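Local coordinates for DNA repair protein RecN (Deinococcus radiodurans, PDB 4ABY), which is an ATP-binding, SMC-like protein that may take part in the recombinational repair of damaged DNA, represented by its ATPase head domain, at residues Q228-R234 against Y272-V277. Sequence-based numbering, arbitrary orientation.
Sequences QALDAAR and YGLSDV
R234 reaches from helix 214-249 to the backbone carbonyls of Y272 and S275, showing how one guanidinium can bond to two carbonyls about a corner of the chain. NH2 meets Y272 O at 2.9 Å, near the guanidinium plane, and NH1 approaches S275 O obliquely at 3.2 Å; both hydrogen bonds are weak. Charge pairing adds to these bonds: R234 NH1 lies 3.5 Å from D231 OD1 in a salt bridge one helical turn back, while D171 of helix 163-171 pairs with NH2. With a methionine in place of R234, the two carbonyls would probably lose these donors and D171 its charged mate. The corner, at L274 and S275, leads into strand 276-282, which pairs antiparallel with 258-266 and packs against helix 214-249; with helix 175-197 this helix probably forms the base of the coiled coil, as in SMC-like proteins. A water joins D231 OD1 to L274 N, whereas D231 OD2 lies 3.0 Å from S275 OG. Methyl groups lie over both faces of the R234 guanidinium, offset toward its rim: V277 CG2, set anti to its own carbonyl carbon and 3.6 Å from R234 CZ, on one, L230 CD2 on the opposite. Farther along, L274 CD2 packs 3.9 Å from Q228 CG.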
ATOM      1  N   GLN A 228       8.576 -30.926  -2.209  1.00 34.46           N
ATOM      2  CA  GLN A 228       8.896 -30.827  -3.626  1.00 33.52           C
ATOM      3  C   GLN A 228       7.625 -30.676  -4.448  1.00 32.77           C
ATOM      4  O   GLN A 228       7.620 -29.998  -5.474  1.00 35.77           O
ATOM      5  CB  GLN A 228       9.672 -32.060  -4.079  1.00 33.45           C
ATOM      6  CG  GLN A 228      11.016 -32.211  -3.398  1.00 34.45           C
ATOM      7  CD  GLN A 228      11.582 -33.604  -3.550  1.00 42.45           C
ATOM      8  OE1 GLN A 228      11.027 -34.432  -4.272  1.00 51.22           O
ATOM      9  NE2 GLN A 228      12.689 -33.874  -2.869  1.00 42.84           N
ATOM     10  N   ALA A 229       6.551 -31.315  -3.993  1.00 31.71           N
ATOM     11  CA  ALA A 229       5.251 -31.172  -4.632  1.00 31.15           C
ATOM     12  C   ALA A 229       4.836 -29.714  -4.605  1.00 30.67           C
ATOM     13  O   ALA A 229       4.247 -29.207  -5.555  1.00 34.84           O
ATOM     14  CB  ALA A 229       4.217 -32.022  -3.930  1.00 29.11           C
ATOM     15  N   LEU A 230       5.157 -29.045  -3.504  1.00 30.37           N
ATOM     16  CA  LEU A 230       4.823 -27.639  -3.329  1.00 31.57           C
ATOM     17  C   LEU A 230       5.589 -26.757  -4.305  1.00 28.77           C
ATOM     18  O   LEU A 230       5.003 -25.884  -4.944  1.00 29.25           O
ATOM     19  CB  LEU A 230       5.102 -27.197  -1.895  1.00 29.64           C
ATOM     20  CG  LEU A 230       4.783 -25.739  -1.589  1.00 22.36           C
ATOM     21  CD1 LEU A 230       3.368 -25.417  -2.007  1.00 24.48           C
ATOM     22  CD2 LEU A 230       4.986 -25.475  -0.115  1.00 24.57           C
ATOM     23  N   ASP A 231       6.894 -26.980  -4.414  1.00 24.89           N
ATOM     24  CA  ASP A 231       7.704 -26.221  -5.355  1.00 25.92           C
ATOM     25  C   ASP A 231       7.201 -26.414  -6.779  1.00 32.96           C
ATOM     26  O   ASP A 231       7.232 -25.490  -7.590  1.00 34.09           O
ATOM     27  CB  ASP A 231       9.169 -26.630  -5.261  1.00 27.85           C
ATOM     28  CG  ASP A 231       9.819 -26.160  -3.988  1.00 30.23           C
ATOM     29  OD1 ASP A 231       9.305 -25.197  -3.384  1.00 29.74           O
ATOM     30  OD2 ASP A 231      10.848 -26.752  -3.593  1.00 35.39           O
ATOM     31  N   ALA A 232       6.738 -27.624  -7.078  1.00 34.95           N
ATOM     32  CA  ALA A 232       6.212 -27.939  -8.401  1.00 35.07           C
ATOM     33  C   ALA A 232       4.928 -27.163  -8.673  1.00 33.90           C
ATOM     34  O   ALA A 232       4.712 -26.672  -9.778  1.00 35.87           O
ATOM     35  CB  ALA A 232       5.965 -29.427  -8.526  1.00 32.21           C
ATOM     36  N   ALA A 233       4.078 -27.065  -7.658  1.00 30.61           N
ATOM     37  CA  ALA A 233       2.841 -26.317  -7.773  1.00 30.01           C
ATOM     38  C   ALA A 233       3.158 -24.841  -7.894  1.00 33.21           C
ATOM     39  O   ALA A 233       2.556 -24.132  -8.694  1.00 40.50           O
ATOM     40  CB  ALA A 233       1.961 -26.570  -6.570  1.00 32.06           C
ATOM     41  N   ARG A 234       4.109 -24.379  -7.089  1.00 32.62           N
ATOM     42  CA  ARG A 234       4.534 -22.987  -7.136  1.00 30.44           C
ATOM     43  C   ARG A 234       4.960 -22.600  -8.549  1.00 32.33           C
ATOM     44  O   ARG A 234       4.388 -21.692  -9.150  1.00 31.84           O
ATOM     45  CB  ARG A 234       5.663 -22.735  -6.133  1.00 24.64           C
ATOM     46  CG  ARG A 234       5.191 -22.650  -4.687  1.00 23.68           C
ATOM     47  CD  ARG A 234       6.359 -22.567  -3.719  1.00 25.37           C
ATOM     48  NE  ARG A 234       5.930 -22.248  -2.359  1.00 26.31           N
ATOM     49  CZ  ARG A 234       6.728 -22.282  -1.296  1.00 27.35           C
ATOM     50  NH1 ARG A 234       8.002 -22.627  -1.432  1.00 29.09           N
ATOM     51  NH2 ARG A 234       6.255 -21.973  -0.095  1.00 22.78           N
ATOM     52  N   TYR A 272       7.462 -23.065   6.055  1.00 18.58           N
ATOM     53  CA  TYR A 272       6.654 -22.662   4.917  1.00 17.72           C
ATOM     54  C   TYR A 272       7.068 -23.327   3.608  1.00 24.10           C
ATOM     55  O   TYR A 272       6.495 -23.039   2.557  1.00 29.56           O
ATOM     56  CB  TYR A 272       6.686 -21.147   4.761  1.00 18.82           C
ATOM     57  CG  TYR A 272       8.079 -20.588   4.668  1.00 20.87           C
ATOM     58  CD1 TYR A 272       8.793 -20.649   3.480  1.00 24.10           C
ATOM     59  CD2 TYR A 272       8.680 -19.997   5.767  1.00 19.94           C
ATOM     60  CE1 TYR A 272      10.070 -20.139   3.391  1.00 24.30           C
ATOM     61  CE2 TYR A 272       9.954 -19.482   5.686  1.00 21.90           C
ATOM     62  CZ  TYR A 272      10.647 -19.558   4.496  1.00 24.69           C
ATOM     63  OH  TYR A 272      11.919 -19.045   4.408  1.00 25.41           O
ATOM     64  N   GLY A 273       8.060 -24.209   3.661  1.00 23.25           N
ATOM     65  CA  GLY A 273       8.432 -24.965   2.479  1.00 23.48           C
ATOM     66  C   GLY A 273       9.913 -25.234   2.308  1.00 22.75           C
ATOM     67  O   GLY A 273      10.724 -24.911   3.170  1.00 23.97           O
ATOM     68  N   LEU A 274      10.263 -25.831   1.177  1.00 23.68           N
ATOM     69  CA  LEU A 274      11.642 -26.202   0.903  1.00 29.10           C
ATOM     70  C   LEU A 274      12.388 -25.088   0.180  1.00 30.44           C
ATOM     71  O   LEU A 274      13.577 -25.220  -0.120  1.00 30.04           O
ATOM     72  CB  LEU A 274      11.687 -27.483   0.068  1.00 26.27           C
ATOM     73  CG  LEU A 274      11.780 -28.829   0.787  1.00 26.15           C
ATOM     74  CD1 LEU A 274      10.823 -28.934   1.955  1.00 24.80           C
ATOM     75  CD2 LEU A 274      11.527 -29.936  -0.214  1.00 32.50           C
ATOM     76  N   SER A 275      11.688 -23.992  -0.098  1.00 27.34           N
ATOM     77  CA  SER A 275      12.277 -22.891  -0.849  1.00 27.04           C
ATOM     78  C   SER A 275      11.700 -21.545  -0.439  1.00 25.22           C
ATOM     79  O   SER A 275      10.565 -21.463   0.022  1.00 22.96           O
ATOM     80  CB  SER A 275      12.055 -23.094  -2.349  1.00 26.01           C
ATOM     81  OG  SER A 275      12.498 -24.368  -2.765  1.00 26.68           O
ATOM     82  N   ASP A 276      12.504 -20.497  -0.610  1.00 26.76           N
ATOM     83  CA  ASP A 276      12.061 -19.117  -0.460  1.00 26.60           C
ATOM     84  C   ASP A 276      11.364 -18.682  -1.738  1.00 26.65           C
ATOM     85  O   ASP A 276      11.804 -19.023  -2.830  1.00 29.26           O
ATOM     86  CB  ASP A 276      13.261 -18.203  -0.224  1.00 26.20           C
ATOM     87  CG  ASP A 276      13.583 -18.019   1.243  1.00 30.67           C
ATOM     88  OD1 ASP A 276      12.649 -18.077   2.073  1.00 27.37           O
ATOM     89  OD2 ASP A 276      14.771 -17.794   1.565  1.00 32.44           O
ATOM     90  N   VAL A 277      10.279 -17.931  -1.614  1.00 25.06           N
ATOM     91  CA  VAL A 277       9.596 -17.439  -2.804  1.00 27.81           C
ATOM     92  C   VAL A 277       9.760 -15.934  -2.940  1.00 31.09           C
ATOM     93  O   VAL A 277       9.296 -15.170  -2.091  1.00 31.69           O
ATOM     94  CB  VAL A 277       8.107 -17.813  -2.815  1.00 29.19           C
ATOM     95  CG1 VAL A 277       7.394 -17.083  -3.941  1.00 33.39           C
ATOM     96  CG2 VAL A 277       7.945 -19.318  -2.963  1.00 24.45           C
TER
HETATM   97  O   HOH W   1       8.712 -26.003  -0.959  1.00 24.89           O